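Local atomic coordinates of uncharacterized protein (Deinococcus radiodurans, PDB entry 3GG7), a protein that is of unknown function but binds manganese and is probably a TatD-type metal-dependent hydrolase acting on ester bonds, perhaps those of DNA. Residues Tyr13-Pro16 / Val17-Ala20; Pro37-Trp40 / Arg41-Ala45; Val105-His108 / Ile109-Cys113; Glu231-Val234 / Lys235-Ser239. All coordinates share one frame; numbering follows the deposited sequence. Where two conformers were deposited one is given.

Overall arrangement
The four contacts are local, each made along or at the start of a helix of a TatD-type TIM-barrel fold, and they follow one another along the chain. Contacts 1 and 2 have the closest centres, 14 Å apart; the nearest atoms are about 7 Å apart both here and between contacts 2 and 3. Both lie near the manganese site of His-7, His-9, Glu-86 and Asp-196: the side chains of Tyr-13 and Thr-43 are about 10 and 12 Å from the metal. Contact 3, its centre 19 Å from that of contact 2, backs strands 83-88 and 119-124, which carry Glu-86 and His-124. Contact 4 lies 26 to 28 Å, centre to centre, from the other three, on helix 227-243.

Contact 1 of 4, residues Tyr13-Pro16 / Val17-Ala20; sequences YPDP and VAVA
Val-19 lays its CG2 methyl over one face of the Tyr-13 ring, the two side chains crossing at about a right angle. The methyl is 4.1 Å from the ring centroid and 22° off the ring normal, a CH-pi contact displaced toward the CG end, where CG2 comes within 3.8 Å of Tyr-13 CG. Val-19 CG1 stands anti to its own backbone N (chi1 178°), which leaves CG2 beside that N and turned back to the ring. Beyond this methyl the phenol runs on, and its OH is hydrogen-bonded to Ala-207 O; tyrosine thus serves both as an apolar platform and as a polar tie to a distant loop, where it also touches Leu-208 and Pro-209. The turn between the two residues starts helix 16-25, with Asp-15 as N-cap. Its OD1 accepts from Ala-18 N at 3.1 Å, the N-H arriving from above the carboxylate plane, 63° out of it, while Asp-15 CG packs 3.4 Å from Ala-18 CB. A short, charged acceptor suits the cap because the first amides of a helix have no preceding turn to bind. Pro-16 fits the first turn for the matching reason, having no amide hydrogen to satisfy. Pro-16 O receives Ala-20 N at 2.9 Å. A weak bond, 3.3 Å long, runs from Val-19 N to Asp-15 O.

Contact 2 of 4, residues Pro37-Trp40 / Arg41-Ala45; sequences PAAW and RGTLA. With SO4 (sulfate ion), chain C.
Leu-44 sits one turn beyond Trp-40 and packs against the indole, its CB over the centre of one face and its CD2 3.6 Å from Trp-40 NE1 and 3.7 Å from CE2. This is the close-packed side of helix 40-44, which lies in the crossover between the adjacent parallel strands 29-32 and 53-55 of the barrel. Trp-40 CG stands anti to the backbone N (chi1 179°), beside the carbonyl carbon, which leaves the indole where Leu-44 of the next turn can cover it; it also touches Thr-55 of strand 53-55 and meets the ring of Tyr-77. Trp-40 O accepts Leu-44 N at 2.8 Å, and Thr-43 N reaches Ala-39 O in a nearly linear bond. Thr-43 suits its buried place because its small side chain carries a hydroxyl, hydrogen-bonded to Asp-11, and a methyl. The opposite character appears at Arg-41, whose exposed chain bends at chi2 (-91°) and carries its guanidinium to a sulfate, probably from the crystallisation liquor. Arg-41 NE binds O2 of the sulfate at 2.9 Å and Arg-41 NH2 binds O1 at 2.9 Å; Tyr-77 and Arg-76 hold the same ion. On this looser side two waters join Ala-38 O to Arg-41 N and Gly-42 N. Guanidinium and indole planes stand 61° apart, and Trp-40 NE1 and Arg-41 NH1 share Glu-80 OE1. An alanine in place of Trp-40 is likely to open a gap beside Leu-44 and leave Glu-80 with one donor fewer. Arg-41 thus turns NH1 to Glu-80 and NE and NH2 to the sulfate, its positive charge probably shared between two anions.

Contact 3 of 4, residues Val105-His108 / Ile109-Cys113; sequences VFQH and ILRRC
Phe-106 and Leu-110, and likewise His-108 and Arg-112, meet by CH-pi contacts four residues apart on helix 99-115. Leu-110 CD1 stands over one face of the Phe-106 ring, 4.0 Å from its centroid and 17° off the normal, while CD2 approaches Phe-106 CE1. In the second pair the methylene Arg-112 CG covers a face of the imidazole, 3.8 Å from the centroid and nearest to NE2. Purely apolar packing joins Val-105 CG1 to Ile-109 CD1 at 3.8 Å, the two side chains lying side by side and pointing the same way. Phe-106, Ile-109 and Leu-110, aromatic or branched, suit the inner side of the helix in a beta-alpha-beta unit: Phe-106 and Ile-109 rest on Val-87 of strand 83-88, Leu-110 on Leu-121 of strand 119-124. Polar groups occupy the other side. Gln-107 and Arg-111 run alongside each other, amide and guanidinium planes 30° apart, with Gln-107 CG over a guanidinium face; Gln-107 NE2 and Arg-111 NH2, both donors, come to 3.1 Å without bonding. Arg-112 bends twice along its chain, which brings its guanidinium to His-108, with ND1 at its edge and the two planes 72° apart, while NH1 makes a salt bridge to Asp-115. Regular i to i+4 backbone bonds, such as Arg-112 N to His-108 O at 2.9 Å, underlie both sides. The helix is therefore amphipathic: hydrocarbon seals it to the barrel strands, and Asp-115 probably offsets the positive charge that Arg-112 brings near the imidazole.

Contact 4 of 4, residues Glu231-Val234 / Lys235-Ser239; sequences ERIV and KENVS
Residues Glu-231 to Ser-239 form unbroken alpha-helix within helix 227-243, each amide from Lys-235 onward bonding to the carbonyl four residues earlier, as Asn-237 N does to Ile-233 O at 2.8 Å. On the outer side Arg-232 and Glu-236 form a salt bridge. Arg-232 NH1 gives its hydrogen to Glu-236 OE2 at 2.9 Å, the oxygen lying in the guanidinium plane and being met on its syn side, 33° out of the carboxylate plane. The arginine starts out straight and bends at chi3 (54°), which turns NH1 back to the glutamate one turn on, while NE pairs with Glu-229; a long, multiply donating side chain suits a place between two carboxylates. Asn-237, buried, lies beside Ile-233 and points the same way, its ND2 3.7 Å from the isoleucine CG2. That ND2 is bonded to Val-191 O and Arg-188 O, so the compact amide ties the helix to strand 191-193 and the loop before it. Val-238 packs on Leu-192 of the same strand and Val-234 on Thr-193, beta-branched residues filling the space between helix and strand. A leucine in place of Asn-237 would probably leave these two carbonyls without their shared donor and weaken the tie between helix and strand. The chemistry is thus split by depth: ionic partners at the surface brace neighbouring turns of one helix, whereas the buried amide spends its hydrogens on backbone oxygens of that strand and the loop leading into it.

Contact 1 of 4, residues Tyr13-Pro16 / Val17-Ala20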
loop_
_atom_site.group_PDB
_atom_site.type_symbol
_atom_site.label_atom_id
_atom_site.label_comp_id
_atom_site.label_asym_id
_atom_site.label_seq_id
_atom_site.Cartn_x
_atom_site.Cartn_y
_atom_site.Cartn_z
ATOM N N TYR A 13 15.678 1.530 -2.197
ATOM C CA TYR A 13 16.635 0.798 -3.049
ATOM C C TYR A 13 17.999 1.482 -2.997
ATOM O O TYR A 13 18.093 2.679 -2.762
ATOM C CB TYR A 13 16.142 0.724 -4.486
ATOM C CG TYR A 13 15.001 -0.221 -4.694
ATOM C CD1 TYR A 13 15.215 -1.583 -4.859
ATOM C CD2 TYR A 13 13.697 0.236 -4.696
ATOM C CE1 TYR A 13 14.157 -2.469 -5.047
ATOM C CE2 TYR A 13 12.622 -0.648 -4.889
ATOM C CZ TYR A 13 12.844 -1.984 -5.080
ATOM O OH TYR A 13 11.719 -2.793 -5.240
ATOM N N PRO A 14 19.079 0.718 -3.257
ATOM C CA PRO A 14 20.362 1.414 -3.320
ATOM C C PRO A 14 20.480 2.515 -4.383
ATOM O O PRO A 14 21.147 3.531 -4.128
ATOM C CB PRO A 14 21.350 0.283 -3.610
ATOM C CG PRO A 14 20.753 -0.900 -2.988
ATOM C CD PRO A 14 19.238 -0.745 -3.118
ATOM N N ASP A 15 19.789 2.355 -5.520
ATOM C CA ASP A 15 19.776 3.343 -6.598
ATOM C C ASP A 15 18.316 3.608 -7.004
ATOM O O ASP A 15 17.843 3.041 -7.989
ATOM C CB ASP A 15 20.593 2.807 -7.790
ATOM C CG ASP A 15 20.802 3.824 -8.892
ATOM O OD1 ASP A 15 20.083 4.842 -8.982
ATOM O OD2 ASP A 15 21.681 3.569 -9.748
ATOM N N PRO A 16 17.612 4.451 -6.224
ATOM C CA PRO A 16 16.179 4.682 -6.537
ATOM C C PRO A 16 15.893 5.220 -7.917
ATOM O O PRO A 16 14.877 4.862 -8.535
ATOM C CB PRO A 16 15.755 5.692 -5.467
ATOM C CG PRO A 16 16.634 5.359 -4.306
ATOM C CD PRO A 16 17.980 5.049 -4.929
ATOM N N VAL A 17 16.748 6.105 -8.423
ATOM C CA VAL A 17 16.540 6.642 -9.765
ATOM C C VAL A 17 16.610 5.542 -10.831
ATOM O O VAL A 17 15.817 5.557 -11.778
ATOM C CB VAL A 17 17.554 7.781 -10.078
ATOM C CG1 VAL A 17 17.512 8.181 -11.548
ATOM C CG2 VAL A 17 17.306 8.970 -9.152
ATOM N N ALA A 18 17.543 4.594 -10.709
ATOM C CA ALA A 18 17.621 3.503 -11.673
ATOM C C ALA A 18 16.333 2.683 -11.702
ATOM O O ALA A 18 15.873 2.270 -12.766
ATOM C CB ALA A 18 18.837 2.594 -11.384
ATOM N N VAL A 19 15.749 2.446 -10.523
ATOM C CA VAL A 19 14.540 1.657 -10.452
ATOM C C VAL A 19 13.392 2.466 -11.075
ATOM O O VAL A 19 12.632 1.938 -11.848
ATOM C CB VAL A 19 14.224 1.208 -9.010
ATOM C CG1 VAL A 19 12.926 0.430 -8.959
ATOM C CG2 VAL A 19 15.401 0.362 -8.437
ATOM N N ALA A 20 13.282 3.739 -10.732
ATOM C CA ALA A 20 12.253 4.612 -11.325
ATOM C C ALA A 20 12.346 4.682 -12.839
ATOM O O ALA A 20 11.340 4.590 -13.524
ATOM C CB ALA A 20 12.344 6.017 -10.734
#

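Contact 2 of 4, residues Pro37-Trp40 / Arg41-Ala45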
loop_
_atom_site.group_PDB
_atom_site.type_symbol
_atom_site.label_atom_id
_atom_site.label_comp_id
_atom_site.label_asym_id
_atom_site.label_seq_id
_atom_site.Cartn_x
_atom_site.Cartn_y
_atom_site.Cartn_z
ATOM N N PRO A 37 6.904 11.460 6.729
ATOM C CA PRO A 37 6.542 12.580 5.865
ATOM C C PRO A 37 7.725 13.484 5.544
ATOM O O PRO A 37 7.671 14.229 4.550
ATOM C CB PRO A 37 5.439 13.309 6.655
ATOM C CG PRO A 37 5.665 12.895 8.050
ATOM C CD PRO A 37 6.194 11.501 8.029
ATOM N N ALA A 38 8.762 13.451 6.374
ATOM C CA ALA A 38 9.977 14.219 6.091
ATOM C C ALA A 38 10.657 13.799 4.795
ATOM O O ALA A 38 11.432 14.563 4.237
ATOM C CB ALA A 38 10.950 14.106 7.271
ATOM N N ALA A 39 10.382 12.576 4.344
ATOM C CA ALA A 39 10.964 12.037 3.108
ATOM C C ALA A 39 10.285 12.556 1.841
ATOM O O ALA A 39 10.742 12.288 0.744
ATOM C CB ALA A 39 10.935 10.500 3.131
ATOM N N TRP A 40 9.219 13.334 1.991
ATOM C CA TRP A 40 8.379 13.714 0.847
ATOM C C TRP A 40 9.171 14.382 -0.287
ATOM O O TRP A 40 9.075 13.977 -1.438
ATOM C CB TRP A 40 7.213 14.607 1.354
ATOM C CG TRP A 40 6.342 15.058 0.260
ATOM C CD1 TRP A 40 6.218 16.338 -0.208
ATOM C CD2 TRP A 40 5.496 14.255 -0.553
ATOM N NE1 TRP A 40 5.329 16.384 -1.243
ATOM C CE2 TRP A 40 4.872 15.114 -1.487
ATOM C CE3 TRP A 40 5.199 12.885 -0.589
ATOM C CZ2 TRP A 40 3.983 14.645 -2.444
ATOM C CZ3 TRP A 40 4.276 12.430 -1.522
ATOM C CH2 TRP A 40 3.708 13.291 -2.447
ATOM N N ARG A 41 9.940 15.417 0.012
ATOM C CA ARG A 41 10.554 16.180 -1.071
ATOM C C ARG A 41 11.537 15.296 -1.846
ATOM O O ARG A 41 11.553 15.275 -3.057
ATOM C CB ARG A 41 11.265 17.419 -0.547
ATOM C CG ARG A 41 10.342 18.536 -0.199
ATOM C CD ARG A 41 10.081 19.491 -1.348
ATOM N NE ARG A 41 9.039 20.412 -0.917
ATOM C CZ ARG A 41 7.739 20.285 -1.197
ATOM N NH1 ARG A 41 7.303 19.366 -2.041
ATOM N NH2 ARG A 41 6.873 21.126 -0.668
ATOM N N GLY A 42 12.355 14.539 -1.111
ATOM C CA GLY A 42 13.353 13.714 -1.729
ATOM C C GLY A 42 12.753 12.583 -2.547
ATOM O O GLY A 42 13.211 12.244 -3.646
ATOM N N THR A 43 11.733 11.944 -2.017
ATOM C CA THR A 43 11.111 10.839 -2.721
ATOM C C THR A 43 10.231 11.315 -3.869
ATOM O O THR A 43 10.277 10.741 -4.956
ATOM C CB THR A 43 10.347 9.979 -1.726
ATOM O OG1 THR A 43 11.279 9.523 -0.750
ATOM C CG2 THR A 43 9.710 8.801 -2.433
ATOM N N LEU A 44 9.489 12.409 -3.674
ATOM C CA LEU A 44 8.737 13.023 -4.773
ATOM C C LEU A 44 9.646 13.359 -5.970
ATOM O O LEU A 44 9.223 13.283 -7.116
ATOM C CB LEU A 44 8.018 14.295 -4.290
ATOM C CG LEU A 44 7.191 15.059 -5.309
ATOM C CD1 LEU A 44 6.049 14.218 -5.924
ATOM C CD2 LEU A 44 6.628 16.279 -4.587
ATOM N N ALA A 45 10.883 13.771 -5.691
ATOM C CA ALA A 45 11.816 14.104 -6.781
ATOM C C ALA A 45 12.072 12.969 -7.754
ATOM O O ALA A 45 12.394 13.228 -8.906
ATOM C CB ALA A 45 13.125 14.580 -6.199
HETATM S S SO4 C . 9.499 22.495 2.083
HETATM O O1 SO4 C . 8.199 22.641 1.445
HETATM O O2 SO4 C . 10.455 21.898 1.147
HETATM O O3 SO4 C . 10.009 23.818 2.480
HETATM O O4 SO4 C . 9.306 21.662 3.269
HETATM O O HOH W 1 13.028 14.526 1.795
HETATM O O HOH W 2 10.506 16.690 2.610
#

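Contact 3 of 4, residues Val105-His108 / Ile109-Cys113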
loop_
_atom_site.group_PDB
_atom_site.type_symbol
_atom_site.label_atom_id
_atom_site.label_comp_id
_atom_site.label_asym_id
_atom_site.label_seq_id
_atom_site.Cartn_x
_atom_site.Cartn_y
_atom_site.Cartn_z
ATOM N N VAL A 105 -0.501 8.497 16.028
ATOM C CA VAL A 105 -0.117 8.945 14.706
ATOM C C VAL A 105 -1.137 8.540 13.634
ATOM O O VAL A 105 -1.505 9.339 12.770
ATOM C CB VAL A 105 1.301 8.412 14.324
ATOM C CG1 VAL A 105 1.583 8.584 12.846
ATOM C CG2 VAL A 105 2.361 9.130 15.143
ATOM N N PHE A 106 -1.554 7.279 13.642
ATOM C CA PHE A 106 -2.500 6.821 12.640
ATOM C C PHE A 106 -3.839 7.564 12.746
ATOM O O PHE A 106 -4.440 7.958 11.744
ATOM C CB PHE A 106 -2.714 5.299 12.774
ATOM C CG PHE A 106 -3.498 4.683 11.660
ATOM C CD1 PHE A 106 -3.305 5.030 10.328
ATOM C CD2 PHE A 106 -4.437 3.705 11.951
ATOM C CE1 PHE A 106 -4.050 4.404 9.321
ATOM C CE2 PHE A 106 -5.190 3.100 10.968
ATOM C CZ PHE A 106 -5.011 3.426 9.663
ATOM N N GLN A 107 -4.299 7.771 13.972
ATOM C CA GLN A 107 -5.559 8.510 14.164
ATOM C C GLN A 107 -5.412 9.935 13.646
ATOM O O GLN A 107 -6.304 10.460 12.955
ATOM C CB GLN A 107 -5.932 8.526 15.633
ATOM C CG GLN A 107 -7.054 9.470 15.975
ATOM C CD GLN A 107 -7.427 9.354 17.428
ATOM O OE1 GLN A 107 -6.776 9.943 18.297
ATOM N NE2 GLN A 107 -8.467 8.579 17.702
ATOM N N HIS A 108 -4.269 10.563 13.943
ATOM C CA HIS A 108 -3.952 11.916 13.440
ATOM C C HIS A 108 -4.006 11.933 11.909
ATOM O O HIS A 108 -4.607 12.822 11.297
ATOM C CB HIS A 108 -2.574 12.382 13.940
ATOM C CG HIS A 108 -2.075 13.645 13.306
ATOM N ND1 HIS A 108 -2.266 14.898 13.867
ATOM C CD2 HIS A 108 -1.351 13.845 12.183
ATOM C CE1 HIS A 108 -1.691 15.810 13.104
ATOM N NE2 HIS A 108 -1.134 15.199 12.073
ATOM N N ILE A 109 -3.377 10.926 11.298
ATOM C CA ILE A 109 -3.295 10.847 9.859
ATOM C C ILE A 109 -4.694 10.731 9.259
ATOM O O ILE A 109 -5.012 11.440 8.324
ATOM C CB ILE A 109 -2.360 9.713 9.413
ATOM C CG1 ILE A 109 -0.899 10.203 9.566
ATOM C CG2 ILE A 109 -2.653 9.307 7.985
ATOM C CD1 ILE A 109 0.178 9.169 9.332
ATOM N N LEU A 110 -5.526 9.858 9.812
ATOM C CA LEU A 110 -6.873 9.671 9.284
ATOM C C LEU A 110 -7.694 10.948 9.415
ATOM O O LEU A 110 -8.374 11.335 8.475
ATOM C CB LEU A 110 -7.563 8.503 9.977
ATOM C CG LEU A 110 -6.946 7.131 9.743
ATOM C CD1 LEU A 110 -7.722 6.070 10.489
ATOM C CD2 LEU A 110 -6.900 6.767 8.245
ATOM N N ARG A 111 -7.561 11.628 10.541
ATOM C CA ARG A 111 -8.277 12.879 10.738
ATOM C C ARG A 111 -7.832 13.971 9.750
ATOM O O ARG A 111 -8.678 14.663 9.174
ATOM C CB ARG A 111 -8.152 13.336 12.187
ATOM C CG ARG A 111 -8.887 12.428 13.164
ATOM C CD ARG A 111 -9.258 13.178 14.430
ATOM N NE ARG A 111 -9.447 12.310 15.592
ATOM C CZ ARG A 111 -10.441 11.432 15.759
ATOM N NH1 ARG A 111 -11.377 11.240 14.823
ATOM N NH2 ARG A 111 -10.497 10.720 16.884
ATOM N N ARG A 112 -6.519 14.089 9.508
ATOM C CA ARG A 112 -6.009 15.082 8.557
ATOM C C ARG A 112 -6.453 14.732 7.148
ATOM O O ARG A 112 -6.810 15.618 6.368
ATOM C CB ARG A 112 -4.491 15.200 8.617
ATOM C CG ARG A 112 -3.948 15.590 9.991
ATOM C CD ARG A 112 -4.305 17.015 10.394
ATOM N NE ARG A 112 -5.679 17.156 10.879
ATOM C CZ ARG A 112 -6.128 16.764 12.076
ATOM N NH1 ARG A 112 -7.408 16.959 12.390
ATOM N NH2 ARG A 112 -5.329 16.169 12.960
ATOM N N CYS A 113 -6.495 13.438 6.817
ATOM C CA CYS A 113 -7.010 13.018 5.515
ATOM C C CYS A 113 -8.461 13.477 5.364
ATOM O O CYS A 113 -8.824 14.050 4.353
ATOM C CB CYS A 113 -6.925 11.522 5.323
ATOM S SG CYS A 113 -5.215 10.946 5.020
#

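Contact 4 of 4, residues Glu231-Val234 / Lys235-Ser239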
loop_
_atom_site.group_PDB
_atom_site.type_symbol
_atom_site.label_atom_id
_atom_site.label_comp_id
_atom_site.label_asym_id
_atom_site.label_seq_id
_atom_site.Cartn_x
_atom_site.Cartn_y
_atom_site.Cartn_z
ATOM N N GLU A 231 -4.531 -8.391 -16.008
ATOM C CA GLU A 231 -3.945 -7.054 -16.219
ATOM C C GLU A 231 -5.017 -6.004 -16.504
ATOM O O GLU A 231 -4.967 -4.883 -15.972
ATOM C CB GLU A 231 -2.901 -7.059 -17.344
ATOM C CG GLU A 231 -1.714 -7.946 -17.073
ATOM C CD GLU A 231 -0.586 -7.771 -18.089
ATOM O OE1 GLU A 231 -0.762 -7.042 -19.091
ATOM O OE2 GLU A 231 0.478 -8.379 -17.877
ATOM N N ARG A 232 -6.010 -6.360 -17.330
ATOM C CA ARG A 232 -7.082 -5.435 -17.652
ATOM C C ARG A 232 -7.899 -5.099 -16.415
ATOM O O ARG A 232 -8.229 -3.933 -16.196
ATOM C CB ARG A 232 -8.009 -6.016 -18.741
ATOM C CG ARG A 232 -9.271 -5.187 -18.990
ATOM C CD ARG A 232 -10.245 -5.849 -20.010
ATOM N NE ARG A 232 -10.607 -7.227 -19.669
ATOM C CZ ARG A 232 -11.542 -7.596 -18.792
ATOM N NH1 ARG A 232 -12.255 -6.700 -18.115
ATOM N NH2 ARG A 232 -11.778 -8.889 -18.590
ATOM N N ILE A 233 -8.290 -6.127 -15.662
ATOM C CA ILE A 233 -9.090 -5.946 -14.448
ATOM C C ILE A 233 -8.381 -5.035 -13.430
ATOM O O ILE A 233 -8.985 -4.093 -12.920
ATOM C CB ILE A 233 -9.437 -7.297 -13.839
ATOM C CG1 ILE A 233 -10.528 -7.951 -14.678
ATOM C CG2 ILE A 233 -9.919 -7.160 -12.386
ATOM C CD1 ILE A 233 -10.646 -9.428 -14.441
ATOM N N VAL A 234 -7.105 -5.290 -13.185
ATOM C CA VAL A 234 -6.313 -4.438 -12.289
ATOM C C VAL A 234 -6.231 -2.983 -12.796
ATOM O O VAL A 234 -6.433 -2.056 -12.019
ATOM C CB VAL A 234 -4.932 -5.039 -12.010
ATOM C CG1 VAL A 234 -4.089 -4.088 -11.148
ATOM C CG2 VAL A 234 -5.083 -6.406 -11.328
ATOM N N LYS A 235 -6.036 -2.768 -14.104
ATOM C CA LYS A 235 -6.081 -1.401 -14.649
ATOM C C LYS A 235 -7.452 -0.744 -14.491
ATOM O O LYS A 235 -7.551 0.427 -14.151
ATOM C CB LYS A 235 -5.732 -1.393 -16.138
ATOM C CG LYS A 235 -4.280 -1.591 -16.441
ATOM C CD LYS A 235 -3.626 -0.235 -16.681
ATOM C CE LYS A 235 -2.162 -0.361 -16.939
ATOM N NZ LYS A 235 -1.558 0.996 -17.184
ATOM N N GLU A 236 -8.513 -1.510 -14.769
ATOM C CA GLU A 236 -9.867 -1.012 -14.573
ATOM C C GLU A 236 -10.070 -0.635 -13.109
ATOM O O GLU A 236 -10.735 0.366 -12.801
ATOM C CB GLU A 236 -10.938 -2.046 -14.962
ATOM C CG GLU A 236 -11.015 -2.372 -16.428
ATOM C CD GLU A 236 -11.892 -3.573 -16.731
ATOM O OE1 GLU A 236 -12.336 -4.292 -15.788
ATOM O OE2 GLU A 236 -12.134 -3.814 -17.932
ATOM N N ASN A 237 -9.523 -1.461 -12.217
ATOM C CA ASN A 237 -9.669 -1.216 -10.792
ATOM C C ASN A 237 -8.941 0.059 -10.365
ATOM O O ASN A 237 -9.492 0.842 -9.602
ATOM C CB ASN A 237 -9.177 -2.408 -9.982
ATOM C CG ASN A 237 -10.060 -3.643 -10.138
ATOM O OD1 ASN A 237 -11.178 -3.579 -10.696
ATOM N ND2 ASN A 237 -9.565 -4.764 -9.643
ATOM N N VAL A 238 -7.737 0.294 -10.902
ATOM C CA VAL A 238 -7.032 1.545 -10.606
ATOM C C VAL A 238 -7.829 2.742 -11.113
ATOM O O VAL A 238 -7.969 3.738 -10.407
ATOM C CB VAL A 238 -5.583 1.548 -11.150
ATOM C CG1 VAL A 238 -4.921 2.948 -10.988
ATOM C CG2 VAL A 238 -4.759 0.502 -10.436
ATOM N N SER A 239 -8.400 2.659 -12.328
ATOM C CA SER A 239 -9.243 3.743 -12.820
ATOM C C SER A 239 -10.401 4.030 -11.884
ATOM O O SER A 239 -10.683 5.200 -11.574
ATOM C CB SER A 239 -9.787 3.462 -14.226
ATOM O OG SER A 239 -8.752 3.057 -15.098
#